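Local coordinates for DUF4276 family protein (Pyrococcus horikoshii, PDB 2P62) that is of unknown function but belongs to a Toprim-like family, a kinship consistent with a role in nucleic-acid or nucleotide chemistry that remains to be established, at residues W42-G47 with V61-E66; K147-L152 with L184-V189. All blocks are in the same frame, centred on the assembly; numbering follows the deposited sequence.

Interaction 1: W42-G47 with V61-E66; sequences WGFRIG and VIIHAE
Trp42, the last residue of the short helix 39-42, meets Val61 with the far corner of its indole, CH2 lying 4.2 Å from Val61 CG2. Its CB also sits over the centre of the Phe44 ring, 3.6 Å above the plane, so that Phe44 is packed from within its own segment as well as from the strand. Gly43 then leaves helical geometry with a positive phi. The phenyl ring of Phe44 carries most of the apolar part of the contact. Ile63 CG2 stands over one face in a CH-pi contact, 4.1 Å from the centroid of the Phe44 ring, while Ile63 CD1 comes within 3.5 Å of Phe44 CE2. With CG1 of Ile63 between its backbone N and carbonyl carbon (chi1 61°), CG2 lies beside the N, and both branches meet the ring. Glu66 crosses Phe44 at about a right angle, its carboxylate plane turned 65° from the ring and OE1 3.6 Å from Phe44 CD2; Arg70 gives that oxygen a long, weak ion pair. Arg45, its chain bent at chi3, donates from NH1 to the main-chain O of Glu66 at 3.1 Å, the oxygen lying slightly out of the guanidinium plane. The N-H...O angle of 154° leaves this bond moderately bent. Val74 and Ile71 of helix 71-84 pack beside Phe44 and Glu66, and strand 2-7 pairs with strand 58-63. This is layered alpha/beta packing, in which a post-helical loop lays aromatic side chains against a strand of the central sheet, consistent with the Toprim-like fold.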
loop_
_atom_site.group_PDB
_atom_site.type_symbol
_atom_site.label_atom_id
_atom_site.label_comp_id
_atom_site.label_asym_id
_atom_site.label_seq_id
_atom_site.Cartn_x
_atom_site.Cartn_y
_atom_site.Cartn_z
ATOM N N TRP A 42 -3.677 17.273 -20.745
ATOM C CA TRP A 42 -2.811 16.175 -20.328
ATOM C C TRP A 42 -3.333 14.789 -20.684
ATOM O O TRP A 42 -2.549 13.854 -20.845
ATOM C CB TRP A 42 -2.555 16.236 -18.825
ATOM C CG TRP A 42 -1.714 17.393 -18.412
ATOM C CD1 TRP A 42 -2.143 18.640 -18.060
ATOM C CD2 TRP A 42 -0.288 17.411 -18.302
ATOM N NE1 TRP A 42 -1.072 19.434 -17.733
ATOM C CE2 TRP A 42 0.080 18.704 -17.876
ATOM C CE3 TRP A 42 0.716 16.460 -18.526
ATOM C CZ2 TRP A 42 1.412 19.072 -17.660
ATOM C CZ3 TRP A 42 2.040 16.826 -18.312
ATOM C CH2 TRP A 42 2.374 18.122 -17.885
ATOM N N GLY A 43 -4.651 14.649 -20.794
ATOM C CA GLY A 43 -5.220 13.358 -21.135
ATOM C C GLY A 43 -5.247 12.378 -19.977
ATOM O O GLY A 43 -5.368 11.168 -20.179
ATOM N N PHE A 44 -5.133 12.898 -18.759
ATOM C CA PHE A 44 -5.157 12.060 -17.564
ATOM C C PHE A 44 -6.595 11.642 -17.258
ATOM O O PHE A 44 -7.545 12.218 -17.796
ATOM C CB PHE A 44 -4.570 12.824 -16.370
ATOM C CG PHE A 44 -3.106 13.156 -16.515
ATOM C CD1 PHE A 44 -2.527 14.163 -15.743
ATOM C CD2 PHE A 44 -2.305 12.466 -17.422
ATOM C CE1 PHE A 44 -1.171 14.486 -15.878
ATOM C CE2 PHE A 44 -0.951 12.778 -17.564
ATOM C CZ PHE A 44 -0.384 13.790 -16.789
ATOM N N ARG A 45 -6.754 10.633 -16.405
ATOM C CA ARG A 45 -8.085 10.166 -16.037
ATOM C C ARG A 45 -8.735 11.130 -15.052
ATOM O O ARG A 45 -8.055 11.944 -14.422
ATOM C CB ARG A 45 -8.024 8.762 -15.433
ATOM C CG ARG A 45 -7.130 8.635 -14.219
ATOM C CD ARG A 45 -7.192 7.232 -13.620
ATOM N NE ARG A 45 -6.912 6.186 -14.604
ATOM C CZ ARG A 45 -7.821 5.648 -15.416
ATOM N NH1 ARG A 45 -7.467 4.703 -16.279
ATOM N NH2 ARG A 45 -9.086 6.041 -15.359
ATOM N N ILE A 46 -10.055 11.022 -14.933
ATOM C CA ILE A 46 -10.869 11.874 -14.064
ATOM C C ILE A 46 -10.245 12.438 -12.787
ATOM O O ILE A 46 -9.767 13.576 -12.780
ATOM C CB ILE A 46 -12.203 11.169 -13.683
ATOM C CG1 ILE A 46 -12.065 9.645 -13.805
ATOM C CG2 ILE A 46 -13.327 11.683 -14.575
ATOM C CD1 ILE A 46 -11.068 9.016 -12.847
ATOM N N GLY A 47 -10.258 11.655 -11.711
ATOM C CA GLY A 47 -9.717 12.129 -10.447
ATOM C C GLY A 47 -8.302 11.688 -10.137
ATOM O O GLY A 47 -8.052 11.022 -9.133
ATOM N N VAL A 61 6.582 16.005 -13.430
ATOM C CA VAL A 61 5.237 15.511 -13.202
ATOM C C VAL A 61 5.292 13.999 -13.360
ATOM O O VAL A 61 5.516 13.492 -14.452
ATOM C CB VAL A 61 4.253 16.114 -14.224
ATOM C CG1 VAL A 61 2.848 15.581 -13.971
ATOM C CG2 VAL A 61 4.265 17.644 -14.112
ATOM N N ILE A 62 5.098 13.286 -12.258
ATOM C CA ILE A 62 5.145 11.829 -12.258
ATOM C C ILE A 62 3.745 11.241 -12.130
ATOM O O ILE A 62 2.990 11.617 -11.232
ATOM C CB ILE A 62 5.988 11.323 -11.074
ATOM C CG1 ILE A 62 7.328 12.056 -11.055
ATOM C CG2 ILE A 62 6.190 9.817 -11.162
ATOM C CD1 ILE A 62 8.156 11.722 -9.870
ATOM N N ILE A 63 3.402 10.319 -13.026
ATOM C CA ILE A 63 2.095 9.668 -12.988
ATOM C C ILE A 63 2.266 8.159 -13.045
ATOM O O ILE A 63 3.229 7.663 -13.626
ATOM C CB ILE A 63 1.191 10.080 -14.185
ATOM C CG1 ILE A 63 1.850 9.685 -15.504
ATOM C CG2 ILE A 63 0.944 11.567 -14.173
ATOM C CD1 ILE A 63 1.007 10.005 -16.717
ATOM N N HIS A 64 1.326 7.437 -12.441
ATOM C CA HIS A 64 1.344 5.977 -12.440
ATOM C C HIS A 64 -0.087 5.445 -12.479
ATOM O O HIS A 64 -1.038 6.225 -12.410
ATOM C CB HIS A 64 2.043 5.435 -11.194
ATOM C CG HIS A 64 1.259 5.620 -9.933
ATOM N ND1 HIS A 64 1.268 6.796 -9.214
ATOM C CD2 HIS A 64 0.432 4.779 -9.269
ATOM C CE1 HIS A 64 0.481 6.670 -8.161
ATOM N NE2 HIS A 64 -0.038 5.456 -8.172
ATOM N N ALA A 65 -0.227 4.121 -12.575
ATOM C CA ALA A 65 -1.536 3.454 -12.632
ATOM C C ALA A 65 -2.441 4.150 -13.648
ATOM O O ALA A 65 -3.646 4.312 -13.431
ATOM C CB ALA A 65 -2.195 3.451 -11.242
ATOM N N GLU A 66 -1.844 4.571 -14.758
ATOM C CA GLU A 66 -2.594 5.253 -15.795
ATOM C C GLU A 66 -3.359 4.235 -16.637
ATOM O O GLU A 66 -4.501 4.475 -17.033
ATOM C CB GLU A 66 -1.649 6.068 -16.682
ATOM C CG GLU A 66 -2.328 7.248 -17.361
ATOM C CD GLU A 66 -2.759 8.315 -16.364
ATOM O OE1 GLU A 66 -3.572 9.196 -16.723
ATOM O OE2 GLU A 66 -2.272 8.271 -15.215
#

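Interaction 2: K147-L152 with L184-V189; sequences KEKKEL and LTPKDV
A capping box opens helix 186-196, and the loop 147-152 packs against this N-terminal turn. Thr185, the N-cap residue, accepts from Asp188 N through OG1 at 3.0 Å; in return Thr185 N donates to Asp188 OD1, 45° above the carboxylate plane. Just ahead of the cap, Lys147 N donates to Leu184 O at 2.8 Å, with an N-H...O angle of 160°, which ties the loop to the residue leading into the helix. The Lys147 chain leads away from this bond to a salt bridge with Asp182. Pro186, the first helical residue, fills the middle of the contact. Lys149 crosses it at about a right angle, CD lying 3.8 Å from Pro186 CD, and the same lysine CD brushes Thr185 CG2. In Glu151, chi1 of 53° puts CG between the backbone N and carbonyl carbon, the chain runs extended to CD, and OE2 lies 3.3 Å from Pro186 CG. That oxygen also lies 3.4 Å from Lys187 CE, but the ammonium is beyond salt-bridge distance and pairs with Glu153. A water at a short and hence doubtful distance from Glu151 OE2 may link it through a weak bond to Lys187 N. An alanine in place of Glu151 would probably open a gap beside Pro186 CG and Lys187 CE, and leave the nearby water without the carboxylate. Leu184 packs on helix 171-180, Glu153 of helix 152-162 touches Pro186, and Thr200 and Ile195 of the second subunit pack on Lys187 and Asp188, placing this loop-to-helix contact among the C-terminal helices beside the subunit interface.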
loop_
_atom_site.group_PDB
_atom_site.type_symbol
_atom_site.label_atom_id
_atom_site.label_comp_id
_atom_site.label_asym_id
_atom_site.label_seq_id
_atom_site.Cartn_x
_atom_site.Cartn_y
_atom_site.Cartn_z
ATOM N N LYS A 147 15.156 -16.063 -9.298
ATOM C CA LYS A 147 14.941 -16.079 -10.738
ATOM C C LYS A 147 15.447 -14.789 -11.355
ATOM O O LYS A 147 15.420 -13.728 -10.729
ATOM C CB LYS A 147 13.459 -16.260 -11.065
ATOM C CG LYS A 147 12.933 -17.638 -10.761
ATOM C CD LYS A 147 11.474 -17.774 -11.158
ATOM C CE LYS A 147 10.965 -19.186 -10.898
ATOM N NZ LYS A 147 9.535 -19.344 -11.295
ATOM N N GLU A 148 15.901 -14.882 -12.596
ATOM C CA GLU A 148 16.441 -13.726 -13.293
ATOM C C GLU A 148 15.318 -12.954 -14.003
ATOM O O GLU A 148 15.202 -12.998 -15.226
ATOM C CB GLU A 148 17.497 -14.215 -14.287
ATOM C CG GLU A 148 18.712 -13.327 -14.416
ATOM C CD GLU A 148 19.490 -13.175 -13.118
ATOM O OE1 GLU A 148 19.912 -14.197 -12.540
ATOM O OE2 GLU A 148 19.683 -12.023 -12.677
ATOM N N LYS A 149 14.480 -12.263 -13.233
ATOM C CA LYS A 149 13.389 -11.492 -13.824
ATOM C C LYS A 149 13.775 -10.015 -13.822
ATOM O O LYS A 149 13.939 -9.403 -12.767
ATOM C CB LYS A 149 12.091 -11.728 -13.046
ATOM C CG LYS A 149 11.779 -13.213 -12.853
ATOM C CD LYS A 149 10.421 -13.454 -12.187
ATOM C CE LYS A 149 9.268 -13.039 -13.093
ATOM N NZ LYS A 149 7.954 -13.406 -12.505
ATOM N N LYS A 150 13.940 -9.458 -15.019
ATOM C CA LYS A 150 14.345 -8.069 -15.169
ATOM C C LYS A 150 13.195 -7.114 -14.899
ATOM O O LYS A 150 12.269 -6.973 -15.701
ATOM C CB LYS A 150 14.923 -7.841 -16.567
ATOM C CG LYS A 150 16.157 -8.687 -16.869
ATOM C CD LYS A 150 16.802 -8.240 -18.168
ATOM C CE LYS A 150 18.041 -9.055 -18.515
ATOM N NZ LYS A 150 17.696 -10.467 -18.862
ATOM N N GLU A 151 13.276 -6.452 -13.750
ATOM C CA GLU A 151 12.242 -5.524 -13.321
ATOM C C GLU A 151 12.737 -4.707 -12.143
ATOM O O GLU A 151 13.828 -4.947 -11.629
ATOM C CB GLU A 151 10.973 -6.299 -12.941
ATOM C CG GLU A 151 11.175 -7.427 -11.934
ATOM C CD GLU A 151 9.900 -8.220 -11.691
ATOM O OE1 GLU A 151 9.236 -8.604 -12.679
ATOM O OE2 GLU A 151 9.564 -8.482 -10.517
ATOM N N LEU A 152 11.933 -3.739 -11.725
ATOM C CA LEU A 152 12.285 -2.865 -10.611
ATOM C C LEU A 152 12.794 -3.623 -9.387
ATOM O O LEU A 152 13.756 -3.206 -8.744
ATOM C CB LEU A 152 11.068 -2.020 -10.225
ATOM C CG LEU A 152 11.181 -0.800 -9.297
ATOM C CD1 LEU A 152 10.557 -1.141 -7.967
ATOM C CD2 LEU A 152 12.625 -0.332 -9.147
ATOM N N LEU A 184 13.008 -18.287 -5.845
ATOM C CA LEU A 184 12.356 -17.088 -5.377
ATOM C C LEU A 184 12.354 -16.019 -6.460
ATOM O O LEU A 184 13.351 -15.855 -7.168
ATOM C CB LEU A 184 13.114 -16.573 -4.161
ATOM C CG LEU A 184 12.622 -16.958 -2.767
ATOM C CD1 LEU A 184 12.073 -18.372 -2.729
ATOM C CD2 LEU A 184 13.775 -16.765 -1.808
ATOM N N THR A 185 11.239 -15.299 -6.599
ATOM C CA THR A 185 11.159 -14.213 -7.579
ATOM C C THR A 185 11.773 -12.966 -6.942
ATOM O O THR A 185 11.935 -12.899 -5.720
ATOM C CB THR A 185 9.711 -13.836 -7.938
ATOM O OG1 THR A 185 9.022 -13.426 -6.751
ATOM C CG2 THR A 185 8.985 -14.993 -8.591
ATOM N N PRO A 186 12.146 -11.969 -7.760
ATOM C CA PRO A 186 12.720 -10.771 -7.150
ATOM C C PRO A 186 11.725 -10.151 -6.164
ATOM O O PRO A 186 12.124 -9.602 -5.139
ATOM C CB PRO A 186 13.024 -9.874 -8.354
ATOM C CG PRO A 186 12.063 -10.352 -9.409
ATOM C CD PRO A 186 12.134 -11.856 -9.229
ATOM N N LYS A 187 10.430 -10.251 -6.467
ATOM C CA LYS A 187 9.416 -9.704 -5.570
ATOM C C LYS A 187 9.361 -10.502 -4.270
ATOM O O LYS A 187 8.978 -9.973 -3.230
ATOM C CB LYS A 187 8.036 -9.693 -6.231
ATOM C CG LYS A 187 7.844 -8.607 -7.289
ATOM C CD LYS A 187 6.499 -8.776 -7.985
ATOM C CE LYS A 187 6.402 -7.969 -9.282
ATOM N NZ LYS A 187 6.227 -6.504 -9.061
ATOM N N ASP A 188 9.732 -11.776 -4.320
ATOM C CA ASP A 188 9.741 -12.576 -3.102
ATOM C C ASP A 188 10.851 -12.019 -2.198
ATOM O O ASP A 188 10.663 -11.854 -0.993
ATOM C CB ASP A 188 10.023 -14.054 -3.419
ATOM C CG ASP A 188 8.792 -14.808 -3.929
ATOM O OD1 ASP A 188 8.977 -15.897 -4.523
ATOM O OD2 ASP A 188 7.647 -14.336 -3.728
ATOM N N VAL A 189 12.003 -11.718 -2.793
ATOM C CA VAL A 189 13.143 -11.196 -2.043
ATOM C C VAL A 189 12.779 -9.882 -1.362
ATOM O O VAL A 189 13.282 -9.546 -0.286
ATOM C CB VAL A 189 14.369 -10.953 -2.971
ATOM C CG1 VAL A 189 15.526 -10.364 -2.168
ATOM C CG2 VAL A 189 14.804 -12.260 -3.626
HETATM O O HOH W 1 9.071 -10.647 -9.474
#

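Interaction 1 closes before interaction 2 opens along the chain. Their centres are 27 Å apart and their nearest atoms about 11 Å, so they do not meet. Interaction 1 belongs to the mixed-sheet part, joining the loop after helix 39-42 to strand 58-63; interaction 2 belongs to the helical part that follows strand 129-136. Both belong to the same Toprim-like family region. One contact thus packs the sheet region, and the other fixes the loop leading into helix 152-162 against the start of helix 186-196, in the helical region, where the second subunit approaches 184-189 but not interaction 1.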